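Local atomic coordinates of CBS domain protein (PDB entry 3LHH), a protein that binds adenosine monophosphate through its paired CBS domains, probably the cytosolic regulatory part of a membrane protein of the CorC/HlyC-associated family. Residues 49-54 and 84-89; 55-60 and 64-69; 94-99 and 110-115; 139-144 and 150-155. All coordinates share one frame; numbering follows the deposited sequence.

Contact 1 of 4, residues 49-54 and 84-89; sequences VPRSDI and NVDDMV. With AMP (adenosine monophosphate), chain B.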
# COMPACT_ATOMS: atom_id res chain seq x y z
N VAL A 49 -8.54 -0.36 4.57
CA VAL A 49 -8.70 0.84 3.75
C VAL A 49 -9.33 0.40 2.42
O VAL A 49 -8.67 -0.28 1.64
CB VAL A 49 -7.36 1.53 3.47
CG1 VAL A 49 -7.54 2.67 2.46
CG2 VAL A 49 -6.70 2.04 4.77
N PRO A 50 -10.59 0.78 2.15
CA PRO A 50 -11.31 0.36 0.94
C PRO A 50 -10.58 0.81 -0.32
O PRO A 50 -9.94 1.86 -0.30
CB PRO A 50 -12.64 1.14 1.03
CG PRO A 50 -12.70 1.70 2.44
CD PRO A 50 -11.28 1.88 2.86
N ARG A 51 -10.68 0.05 -1.40
CA ARG A 51 -10.01 0.41 -2.65
C ARG A 51 -10.31 1.84 -3.12
O ARG A 51 -9.49 2.46 -3.79
CB ARG A 51 -10.32 -0.58 -3.76
CG ARG A 51 -11.78 -0.69 -4.12
CD ARG A 51 -12.00 -1.70 -5.23
NE ARG A 51 -11.70 -1.17 -6.57
CZ ARG A 51 -11.00 -1.83 -7.48
NH1 ARG A 51 -10.53 -3.06 -7.22
NH2 ARG A 51 -10.79 -1.30 -8.66
N SER A 52 -11.48 2.38 -2.80
CA SER A 52 -11.80 3.74 -3.22
C SER A 52 -11.03 4.81 -2.44
O SER A 52 -10.86 5.93 -2.91
CB SER A 52 -13.31 4.01 -3.17
OG SER A 52 -13.78 4.01 -1.84
N ASP A 53 -10.58 4.45 -1.24
CA ASP A 53 -9.82 5.37 -0.40
C ASP A 53 -8.31 5.24 -0.59
O ASP A 53 -7.55 5.99 0.02
CB ASP A 53 -10.15 5.17 1.09
CG ASP A 53 -11.58 5.56 1.45
OD1 ASP A 53 -12.35 5.98 0.56
OD2 ASP A 53 -11.94 5.46 2.65
N ILE A 54 -7.86 4.29 -1.41
CA ILE A 54 -6.43 4.09 -1.62
C ILE A 54 -5.79 5.18 -2.46
O ILE A 54 -6.24 5.47 -3.56
CB ILE A 54 -6.11 2.74 -2.31
CG1 ILE A 54 -6.48 1.56 -1.41
CG2 ILE A 54 -4.64 2.69 -2.67
CD1 ILE A 54 -6.12 0.21 -2.01
N ASN A 84 -4.37 1.27 -13.47
CA ASN A 84 -5.36 1.20 -12.40
C ASN A 84 -4.92 0.26 -11.31
O ASN A 84 -3.98 -0.52 -11.47
CB ASN A 84 -6.75 0.80 -12.94
CG ASN A 84 -6.76 -0.61 -13.52
OD1 ASN A 84 -6.75 -1.60 -12.78
ND2 ASN A 84 -6.80 -0.71 -14.85
N VAL A 85 -5.65 0.32 -10.21
CA VAL A 85 -5.30 -0.36 -8.98
C VAL A 85 -5.40 -1.89 -9.09
O VAL A 85 -4.84 -2.62 -8.28
CB VAL A 85 -6.17 0.23 -7.85
CG1 VAL A 85 -7.30 -0.70 -7.49
CG2 VAL A 85 -5.32 0.59 -6.65
N ASP A 86 -6.09 -2.37 -10.13
CA ASP A 86 -6.19 -3.81 -10.36
C ASP A 86 -5.00 -4.35 -11.13
O ASP A 86 -4.98 -5.52 -11.52
CB ASP A 86 -7.50 -4.18 -11.05
CG ASP A 86 -8.68 -4.06 -10.12
OD1 ASP A 86 -8.83 -4.94 -9.25
OD2 ASP A 86 -9.44 -3.06 -10.23
N ASP A 87 -4.01 -3.50 -11.37
CA ASP A 87 -2.74 -3.96 -11.90
C ASP A 87 -1.65 -3.41 -10.99
O ASP A 87 -0.83 -2.59 -11.40
CB ASP A 87 -2.56 -3.51 -13.36
CG ASP A 87 -1.34 -4.14 -14.03
OD1 ASP A 87 -0.73 -5.07 -13.45
OD2 ASP A 87 -1.00 -3.71 -15.15
N MSE A 88 -1.65 -3.87 -9.74
CA MSE A 88 -0.71 -3.42 -8.72
C MSE A 88 0.67 -3.99 -8.97
O MSE A 88 0.82 -5.20 -9.16
CB MSE A 88 -1.17 -3.85 -7.34
CG MSE A 88 -0.57 -3.02 -6.23
SE MSE A 88 -1.43 -1.31 -6.33
CE MSE A 88 -3.11 -1.82 -5.54
N VAL A 89 1.68 -3.15 -8.96
CA VAL A 89 3.03 -3.64 -9.19
C VAL A 89 3.85 -3.72 -7.89
O VAL A 89 4.81 -4.48 -7.82
CB VAL A 89 3.76 -2.79 -10.25
CG1 VAL A 89 5.23 -3.13 -10.29
CG2 VAL A 89 3.15 -3.04 -11.62
P AMP B . 0.55 7.13 7.31
O1P AMP B . -0.33 8.21 6.73
O2P AMP B . 1.58 6.62 6.34
O3P AMP B . 1.08 7.40 8.70
O5' AMP B . -0.53 5.98 7.58
C5' AMP B . -1.57 6.19 8.54
C4' AMP B . -2.86 5.51 8.09
O4' AMP B . -3.35 6.06 6.86
C3' AMP B . -2.67 4.02 7.79
O3' AMP B . -2.73 3.20 8.97
C2' AMP B . -3.82 3.76 6.83
O2' AMP B . -5.01 3.75 7.62
C1' AMP B . -3.86 5.02 6.00
N9 AMP B . -2.99 4.97 4.79
C8 AMP B . -1.64 4.87 4.78
N7 AMP B . -1.14 4.88 3.53
C5 AMP B . -2.19 4.99 2.69
C6 AMP B . -2.36 5.08 1.23
N6 AMP B . -1.30 5.03 0.38
N1 AMP B . -3.62 5.22 0.76
C2 AMP B . -4.68 5.28 1.60
N3 AMP B . -4.60 5.20 2.94
C4 AMP B . -3.39 5.06 3.53

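Contact 2 of 4, residues 55-60 and 64-69; sequences VFLDLN and DANLRT. With AMP (adenosine monophosphate), chain B.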
# COMPACT_ATOMS: atom_id res chain seq x y z
N VAL A 55 -4.72 5.79 -1.94
CA VAL A 55 -3.99 6.80 -2.69
C VAL A 55 -2.79 6.12 -3.32
O VAL A 55 -1.98 5.54 -2.60
CB VAL A 55 -3.50 7.94 -1.76
CG1 VAL A 55 -2.65 8.92 -2.53
CG2 VAL A 55 -4.68 8.63 -1.10
N PHE A 56 -2.65 6.19 -4.64
CA PHE A 56 -1.69 5.34 -5.34
C PHE A 56 -0.91 6.07 -6.43
O PHE A 56 -1.32 7.13 -6.89
CB PHE A 56 -2.39 4.12 -5.95
CG PHE A 56 -3.37 4.45 -7.04
CD1 PHE A 56 -4.71 4.66 -6.75
CD2 PHE A 56 -2.96 4.54 -8.37
CE1 PHE A 56 -5.62 4.96 -7.76
CE2 PHE A 56 -3.86 4.85 -9.38
CZ PHE A 56 -5.19 5.06 -9.08
N LEU A 57 0.23 5.51 -6.81
CA LEU A 57 1.02 6.05 -7.91
C LEU A 57 0.87 5.20 -9.18
O LEU A 57 0.68 3.99 -9.11
CB LEU A 57 2.48 6.17 -7.51
CG LEU A 57 2.75 6.91 -6.19
CD1 LEU A 57 4.24 7.12 -6.01
CD2 LEU A 57 2.04 8.23 -6.15
N ASP A 58 0.94 5.83 -10.35
CA ASP A 58 0.72 5.14 -11.63
C ASP A 58 1.99 5.23 -12.46
O ASP A 58 2.45 6.31 -12.84
CB ASP A 58 -0.48 5.74 -12.37
CG ASP A 58 -0.91 4.92 -13.61
OD1 ASP A 58 -0.08 4.22 -14.23
OD2 ASP A 58 -2.11 5.00 -13.97
N LEU A 59 2.59 4.07 -12.70
CA LEU A 59 3.80 3.99 -13.48
C LEU A 59 3.58 4.43 -14.92
O LEU A 59 4.54 4.71 -15.62
CB LEU A 59 4.31 2.55 -13.49
CG LEU A 59 4.97 2.09 -12.21
CD1 LEU A 59 5.43 0.65 -12.36
CD2 LEU A 59 6.13 3.02 -11.87
N ASN A 60 2.32 4.44 -15.37
CA ASN A 60 2.02 4.91 -16.73
C ASN A 60 1.83 6.43 -16.83
O ASN A 60 1.61 6.97 -17.92
CB ASN A 60 0.81 4.18 -17.34
CG ASN A 60 1.13 2.71 -17.70
OD1 ASN A 60 0.24 1.85 -17.69
ND2 ASN A 60 2.39 2.43 -18.01
N ASP A 64 6.33 13.56 -12.79
CA ASP A 64 5.91 14.80 -12.14
C ASP A 64 4.51 14.68 -11.54
O ASP A 64 4.24 15.21 -10.46
CB ASP A 64 5.98 15.99 -13.11
CG ASP A 64 7.41 16.45 -13.40
OD1 ASP A 64 7.59 17.32 -14.29
OD2 ASP A 64 8.34 15.95 -12.73
N ALA A 65 3.61 13.98 -12.24
CA ALA A 65 2.26 13.79 -11.72
C ALA A 65 2.28 12.94 -10.44
O ALA A 65 1.51 13.18 -9.51
CB ALA A 65 1.36 13.18 -12.77
N ASN A 66 3.16 11.95 -10.40
CA ASN A 66 3.25 11.11 -9.21
C ASN A 66 3.86 11.88 -8.04
O ASN A 66 3.40 11.79 -6.91
CB ASN A 66 4.03 9.83 -9.52
CG ASN A 66 3.25 8.88 -10.43
OD1 ASN A 66 2.11 8.52 -10.13
ND2 ASN A 66 3.86 8.45 -11.52
N LEU A 67 4.89 12.66 -8.33
CA LEU A 67 5.45 13.59 -7.37
C LEU A 67 4.35 14.45 -6.74
O LEU A 67 4.31 14.61 -5.52
CB LEU A 67 6.50 14.47 -8.04
CG LEU A 67 7.98 14.16 -7.81
CD1 LEU A 67 8.22 12.79 -7.23
CD2 LEU A 67 8.77 14.34 -9.10
N ARG A 68 3.46 15.00 -7.56
CA ARG A 68 2.41 15.86 -7.03
C ARG A 68 1.42 15.08 -6.17
O ARG A 68 0.95 15.58 -5.15
CB ARG A 68 1.68 16.59 -8.17
CG ARG A 68 2.49 17.71 -8.81
CD ARG A 68 1.71 18.41 -9.95
NE ARG A 68 2.52 18.43 -11.16
CZ ARG A 68 2.24 17.77 -12.28
NH1 ARG A 68 3.08 17.86 -13.31
NH2 ARG A 68 1.13 17.05 -12.38
N THR A 69 1.09 13.87 -6.60
CA THR A 69 0.25 12.99 -5.79
C THR A 69 0.90 12.79 -4.42
O THR A 69 0.24 12.84 -3.38
CB THR A 69 0.08 11.60 -6.45
OG1 THR A 69 -0.54 11.74 -7.74
CG2 THR A 69 -0.80 10.71 -5.57
P AMP B . 0.55 7.13 7.31
O1P AMP B . -0.33 8.21 6.73
O2P AMP B . 1.58 6.62 6.34
O3P AMP B . 1.08 7.40 8.70
O5' AMP B . -0.53 5.98 7.58
C5' AMP B . -1.57 6.19 8.54
C4' AMP B . -2.86 5.51 8.09
O4' AMP B . -3.35 6.06 6.86
C3' AMP B . -2.67 4.02 7.79
O3' AMP B . -2.73 3.20 8.97
C2' AMP B . -3.82 3.76 6.83
O2' AMP B . -5.01 3.75 7.62
C1' AMP B . -3.86 5.02 6.00
N9 AMP B . -2.99 4.97 4.79
C8 AMP B . -1.64 4.87 4.78
N7 AMP B . -1.14 4.88 3.53
C5 AMP B . -2.19 4.99 2.69
C6 AMP B . -2.36 5.08 1.23
N6 AMP B . -1.30 5.03 0.38
N1 AMP B . -3.62 5.22 0.76
C2 AMP B . -4.68 5.28 1.60
N3 AMP B . -4.60 5.20 2.94
C4 AMP B . -3.39 5.06 3.53

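Contact 3 of 4, residues 94-99 and 110-115; sequences AKQLLS and VDLVKN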
# COMPACT_ATOMS: atom_id res chain seq x y z
N ALA A 94 7.59 7.17 0.31
CA ALA A 94 7.58 8.56 -0.09
C ALA A 94 8.95 9.20 0.19
O ALA A 94 9.47 9.97 -0.63
CB ALA A 94 6.48 9.30 0.65
N LYS A 95 9.51 8.89 1.35
CA LYS A 95 10.76 9.49 1.76
C LYS A 95 11.83 9.21 0.73
O LYS A 95 12.64 10.08 0.42
CB LYS A 95 11.19 8.93 3.12
CG LYS A 95 12.58 9.37 3.56
CD LYS A 95 12.95 8.79 4.91
CE LYS A 95 14.41 9.07 5.23
NZ LYS A 95 14.77 8.64 6.62
N GLN A 96 11.82 8.01 0.18
CA GLN A 96 12.85 7.64 -0.77
C GLN A 96 12.66 8.40 -2.08
O GLN A 96 13.61 8.92 -2.64
CB GLN A 96 12.84 6.14 -1.03
CG GLN A 96 13.96 5.69 -1.94
CD GLN A 96 13.93 4.20 -2.27
OE1 GLN A 96 12.98 3.49 -1.93
NE2 GLN A 96 14.98 3.72 -2.93
N LEU A 97 11.41 8.47 -2.53
CA LEU A 97 11.10 9.09 -3.80
C LEU A 97 11.52 10.55 -3.72
O LEU A 97 12.22 11.08 -4.58
CB LEU A 97 9.60 9.02 -4.03
CG LEU A 97 9.08 8.87 -5.46
CD1 LEU A 97 7.72 9.49 -5.53
CD2 LEU A 97 10.02 9.49 -6.47
N LEU A 98 11.09 11.20 -2.64
CA LEU A 98 11.37 12.61 -2.46
C LEU A 98 12.85 12.82 -2.19
O LEU A 98 13.44 13.75 -2.73
CB LEU A 98 10.59 13.13 -1.28
CG LEU A 98 9.09 12.97 -1.46
CD1 LEU A 98 8.43 13.32 -0.15
CD2 LEU A 98 8.61 13.87 -2.60
N SER A 99 13.43 11.96 -1.36
CA SER A 99 14.86 12.04 -1.09
C SER A 99 15.60 12.07 -2.41
O SER A 99 16.36 12.99 -2.67
CB SER A 99 15.36 10.85 -0.26
OG SER A 99 14.94 10.95 1.08
N VAL A 110 9.98 3.18 -11.49
CA VAL A 110 9.89 1.72 -11.41
C VAL A 110 11.05 1.14 -10.61
O VAL A 110 10.98 0.02 -10.12
CB VAL A 110 9.83 1.08 -12.83
CG1 VAL A 110 11.11 1.38 -13.60
CG2 VAL A 110 9.59 -0.41 -12.73
N ASP A 111 12.11 1.93 -10.45
CA ASP A 111 13.31 1.49 -9.76
C ASP A 111 13.17 1.51 -8.24
O ASP A 111 13.93 0.87 -7.52
CB ASP A 111 14.50 2.37 -10.19
CG ASP A 111 14.93 2.12 -11.63
OD1 ASP A 111 14.48 1.11 -12.24
OD2 ASP A 111 15.73 2.92 -12.16
N LEU A 112 12.18 2.25 -7.74
CA LEU A 112 11.99 2.35 -6.30
C LEU A 112 10.88 1.42 -5.81
O LEU A 112 10.62 1.34 -4.61
CB LEU A 112 11.71 3.79 -5.87
CG LEU A 112 12.86 4.79 -6.03
CD1 LEU A 112 13.12 5.06 -7.51
CD2 LEU A 112 12.57 6.10 -5.31
N VAL A 113 10.24 0.70 -6.73
CA VAL A 113 9.12 -0.13 -6.33
C VAL A 113 9.61 -1.30 -5.48
O VAL A 113 10.57 -1.96 -5.84
CB VAL A 113 8.37 -0.68 -7.55
CG1 VAL A 113 7.23 -1.61 -7.12
CG2 VAL A 113 7.85 0.46 -8.40
N LYS A 114 8.95 -1.55 -4.36
CA LYS A 114 9.27 -2.70 -3.52
C LYS A 114 8.10 -3.67 -3.57
O LYS A 114 6.97 -3.27 -3.91
CB LYS A 114 9.51 -2.27 -2.07
CG LYS A 114 10.44 -1.06 -1.93
CD LYS A 114 11.84 -1.36 -2.43
CE LYS A 114 12.73 -0.13 -2.40
NZ LYS A 114 14.10 -0.43 -2.90
N ASN A 115 8.37 -4.93 -3.24
CA ASN A 115 7.36 -5.98 -3.37
C ASN A 115 6.15 -5.80 -2.46
O ASN A 115 6.27 -5.28 -1.37
CB ASN A 115 7.96 -7.36 -3.12
CG ASN A 115 6.92 -8.46 -3.18
OD1 ASN A 115 6.19 -8.58 -4.16
ND2 ASN A 115 6.83 -9.26 -2.12
O HOH W 1 10.62 2.61 -2.20

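Contact 4 of 4, residues 139-144 and 150-155; sequences MVFVVD and KGLVTL. With AMP (adenosine monophosphate), chain B.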
# COMPACT_ATOMS: atom_id res chain seq x y z
N MSE A 139 2.33 -2.84 4.93
CA MSE A 139 1.11 -2.76 4.13
C MSE A 139 0.85 -4.08 3.38
O MSE A 139 1.77 -4.64 2.79
CB MSE A 139 1.30 -1.61 3.14
CG MSE A 139 0.21 -1.36 2.15
SE MSE A 139 0.60 0.33 1.19
CE MSE A 139 0.32 1.60 2.64
N VAL A 140 -0.38 -4.58 3.42
CA VAL A 140 -0.75 -5.76 2.62
C VAL A 140 -2.02 -5.46 1.83
O VAL A 140 -2.88 -4.69 2.28
CB VAL A 140 -1.00 -7.03 3.48
CG1 VAL A 140 0.25 -7.41 4.28
CG2 VAL A 140 -2.19 -6.82 4.40
N PHE A 141 -2.12 -6.07 0.65
CA PHE A 141 -3.30 -5.91 -0.20
C PHE A 141 -4.26 -7.08 -0.01
O PHE A 141 -3.85 -8.23 0.09
CB PHE A 141 -2.89 -5.78 -1.66
CG PHE A 141 -2.03 -4.59 -1.95
CD1 PHE A 141 -2.47 -3.30 -1.65
CD2 PHE A 141 -0.77 -4.74 -2.52
CE1 PHE A 141 -1.66 -2.20 -1.91
CE2 PHE A 141 0.03 -3.63 -2.79
CZ PHE A 141 -0.41 -2.37 -2.48
N VAL A 142 -5.54 -6.77 0.02
CA VAL A 142 -6.57 -7.76 0.23
C VAL A 142 -7.43 -7.95 -1.03
O VAL A 142 -7.90 -6.97 -1.61
CB VAL A 142 -7.47 -7.35 1.40
CG1 VAL A 142 -8.53 -8.41 1.66
CG2 VAL A 142 -6.63 -7.10 2.65
N VAL A 143 -7.61 -9.20 -1.45
CA VAL A 143 -8.41 -9.51 -2.63
C VAL A 143 -9.62 -10.36 -2.25
O VAL A 143 -9.59 -11.06 -1.24
CB VAL A 143 -7.60 -10.28 -3.70
CG1 VAL A 143 -6.32 -9.52 -4.04
CG2 VAL A 143 -7.27 -11.70 -3.21
N ASP A 144 -10.68 -10.30 -3.06
CA ASP A 144 -11.84 -11.17 -2.87
C ASP A 144 -11.65 -12.50 -3.60
O ASP A 144 -10.56 -12.82 -4.07
CB ASP A 144 -13.16 -10.49 -3.26
CG ASP A 144 -13.21 -10.06 -4.74
OD1 ASP A 144 -12.48 -10.64 -5.58
OD2 ASP A 144 -13.99 -9.13 -5.05
N LYS A 150 -9.77 -5.56 -3.00
CA LYS A 150 -10.85 -5.02 -2.17
C LYS A 150 -10.38 -3.84 -1.32
O LYS A 150 -11.19 -3.05 -0.84
CB LYS A 150 -11.39 -6.11 -1.22
CG LYS A 150 -12.46 -7.00 -1.81
CD LYS A 150 -13.72 -6.20 -2.15
CE LYS A 150 -14.23 -6.50 -3.56
NZ LYS A 150 -14.54 -5.26 -4.37
N GLY A 151 -9.08 -3.76 -1.09
CA GLY A 151 -8.55 -2.73 -0.22
C GLY A 151 -7.17 -3.08 0.29
O GLY A 151 -6.52 -3.99 -0.23
N LEU A 152 -6.72 -2.36 1.31
CA LEU A 152 -5.43 -2.65 1.91
C LEU A 152 -5.51 -2.56 3.42
O LEU A 152 -6.37 -1.87 3.96
CB LEU A 152 -4.33 -1.74 1.36
CG LEU A 152 -4.40 -0.24 1.61
CD1 LEU A 152 -3.94 0.13 3.01
CD2 LEU A 152 -3.52 0.45 0.58
N VAL A 153 -4.63 -3.30 4.08
CA VAL A 153 -4.49 -3.21 5.53
C VAL A 153 -3.08 -2.77 5.89
O VAL A 153 -2.11 -3.24 5.29
CB VAL A 153 -4.82 -4.55 6.21
CG1 VAL A 153 -4.82 -4.40 7.74
CG2 VAL A 153 -6.15 -5.01 5.76
N THR A 154 -2.95 -1.87 6.87
CA THR A 154 -1.64 -1.49 7.37
C THR A 154 -1.35 -2.08 8.76
O THR A 154 -2.24 -2.33 9.56
CB THR A 154 -1.47 0.04 7.44
OG1 THR A 154 -2.32 0.57 8.47
CG2 THR A 154 -1.82 0.70 6.11
N LEU A 155 -0.07 -2.28 9.04
CA LEU A 155 0.33 -2.74 10.36
C LEU A 155 -0.17 -1.74 11.40
O LEU A 155 -0.74 -2.12 12.43
CB LEU A 155 1.85 -2.85 10.43
CG LEU A 155 2.41 -3.17 11.81
CD1 LEU A 155 2.03 -4.57 12.19
CD2 LEU A 155 3.93 -2.99 11.82
P AMP B . 0.55 7.13 7.31
O1P AMP B . -0.33 8.21 6.73
O2P AMP B . 1.58 6.62 6.34
O3P AMP B . 1.08 7.40 8.70
O5' AMP B . -0.53 5.98 7.58
C5' AMP B . -1.57 6.19 8.54
C4' AMP B . -2.86 5.51 8.09
O4' AMP B . -3.35 6.06 6.86
C3' AMP B . -2.67 4.02 7.79
O3' AMP B . -2.73 3.20 8.97
C2' AMP B . -3.82 3.76 6.83
O2' AMP B . -5.01 3.75 7.62
C1' AMP B . -3.86 5.02 6.00
N9 AMP B . -2.99 4.97 4.79
C8 AMP B . -1.64 4.87 4.78
N7 AMP B . -1.14 4.88 3.53
C5 AMP B . -2.19 4.99 2.69
C6 AMP B . -2.36 5.08 1.23
N6 AMP B . -1.30 5.03 0.38
N1 AMP B . -3.62 5.22 0.76
C2 AMP B . -4.68 5.28 1.60
N3 AMP B . -4.60 5.20 2.94
C4 AMP B . -3.39 5.06 3.53

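Contact 1 of 4, residues 49-54 and 84-89
Arg51 reaches across to Asp86 and joins it in a salt bridge whose shortest bond runs from NH2 of Arg51 to OD2 of Asp86, 2.7 Å. This carboxylate oxygen receives the N-H on its syn side and lies in the guanidinium plane, the two flat groups being turned 24° against each other. NH1 of Arg51 adds two weaker bonds, one to each carboxylate oxygen of Asp86, and also donates to the carbonyl of Leu149 in the neighbouring strand. Arginine suits the place because its planar group offers several N-H donors at one edge; a bend at chi3 (-80°) turns that edge to the acid. Over one guanidinium face sits CG1 of Val85, 3.7 Å from NH2 of Arg51, an apolar cover that leaves the edge for the carboxylate. Asp86 is presented by a type I turn closed by Asp87 N to Asn84 O; separately, the N of Asp86 donates to OD1 of Asn84 at 2.8 Å, an Asx turn. Val49 CG2 and the carbonyl of Asp53 lie against the AMP ribose and adenine. The bridge thus ties the turn to a segment lining the nucleotide pocket, probably with solvent tempering its strength, since Asp86 is exposed.

Contact 2 of 4, residues 55-60 and 64-69
Asn66, on the helix 63-71, grips the backbone of Asp58 with both ends of its amide. Its OD1 accepts the N-H of Asp58 at 2.9 Å, while its ND2 donates to the carbonyl O of Asp58, also at 2.9 Å. The two bonds fix the rotation of the amide; the carbonyl O of Asp58 lies close to the amide plane (10° out), although ND2 stands above the plane of the carbonyl. Asparagine fits because its short side chain carries a donor and an acceptor side by side, matching the N-H and C=O of one residue. OD1 of Asn66 also rests against CB of Leu57, 3.5 Å away. One turn further on, Thr69 supplies a methyl: with CG2 anti to its backbone N (the OG1 torsion is -60°), CG2 packs on CD2 of Leu57 at 3.8 Å and on CG1 of Val55 at 4.0 Å, the side chains sliding past one another in opposite directions. Strand 57-58, this helix and strand 77-81 form a beta-alpha-beta unit of the CBS fold. Val55, beside the helix, reads the adenine through its backbone: its N donates to N1 of AMP at 3.0 Å, and its carbonyl accepts from N6. The chemistry is consistent with a chain held at Asp58 by an amide and nearer the nucleotide by methyl packing, with the N-H and C=O of Val55 turned to the adenine edge.

Contact 3 of 4, residues 94-99 and 110-115
Leu112 lays its CD2 methyl against the stem of Gln96, 3.7 Å from CG of that residue, while the same methyl also reaches CA of Leu97 at 3.7 Å. The leucine therefore touches the helix 94-102 at its backbone as well as along a neighbouring side chain. Gln96 can lie over it because CG is anti to the backbone N (chi1 -175°) and the chain runs on extended, so that its methylene carbons and then its amide pass obliquely across the isobutyl group. NE2 of Gln96 ends up 3.9 Å from CG of Leu112, a van der Waals contact, and also makes a weak hydrogen bond to Glu100. Glutamine serves well here, with an aliphatic stem for packing and a polar head that can reach a water. The segment 110-115 lies in the loop that leads from this helix, the last of the first CBS motif, to strand 117-120 of the second; the contact thus seats the start of the second motif on the first. A water joins the two sides, donating to OE1 of Gln96 at 2.5 Å and to the carbonyl O of Leu112 at 2.7 Å. CE of Lys114 comes up to OE1 of Gln96 from the opposite direction, 3.7 Å away. Leu97 also meets Leu107 and Leu109 of the loop, and Leu67 and Val70 of the helix 63-71.

Contact 4 of 4, residues 139-144 and 150-155
Val142 and Val153 meet through their CG2 methyls at 3.8 Å. With Val140, these beta-branched residues fill one face of the sheet, where Leu128 and Phe132 of helix 125-135 cover Val153, and His131 and Phe132 cover Val140. On the other face Phe141 sets CD1 3.9 Å from CB of Leu152, and SE of Met139, a selenomethionine, comes 4.2 Å from CD2 of Leu152; Pro79 and Ile91 of the first CBS motif pack there. The strands form an antiparallel beta hairpin. Val140 and Val153 are a hydrogen-bonded pair, Val140 N to Val153 O and Val153 N to Val140 O, both 2.9 Å, whereas at the other end Lys150 and Gly151 together sit opposite Val142 in a classic beta bulge. There the N of Lys150 donates to O of Val142 at 2.7 Å and Gly151 adds a weak bond; glycine suits the unusual backbone angles at 151. Toward the ligand, Thr154 projects OG1 between its N and carbonyl carbon (chi1 69°), donating to O3' of AMP at 2.7 Å and capping the N of Asp157 in helix 155-163. At the far edge Asp144 OD1 accepts from the N-H groups of Tyr146 and Asp148, and OD2 makes a long salt bridge to Lys150.

Overall arrangement
Three of the four contacts touch the same AMP: contact 1 borders its adenine and ribose, contact 2 takes the adenine edge, and contact 4 holds the ribose, with His75, Ser76, Arg77 and Asp157 completing the hydrogen bonds. Contacts 1 and 4, centres 9 Å apart, are joined in one sheet, where Val49 N lies 2.7 Å from Leu152 O, a probable hydrogen bond between the two CBS motifs. Contact 1 also meets contact 2 through Val85 and Phe56. Contact 3 is further from the nucleotide, the side chain of Leu97 about 12 Å from AMP, but packs on contact 2 through Leu67 and Leu97. Contacts 2 and 4, with centres 20 Å apart, do not touch, and AMP bridges them.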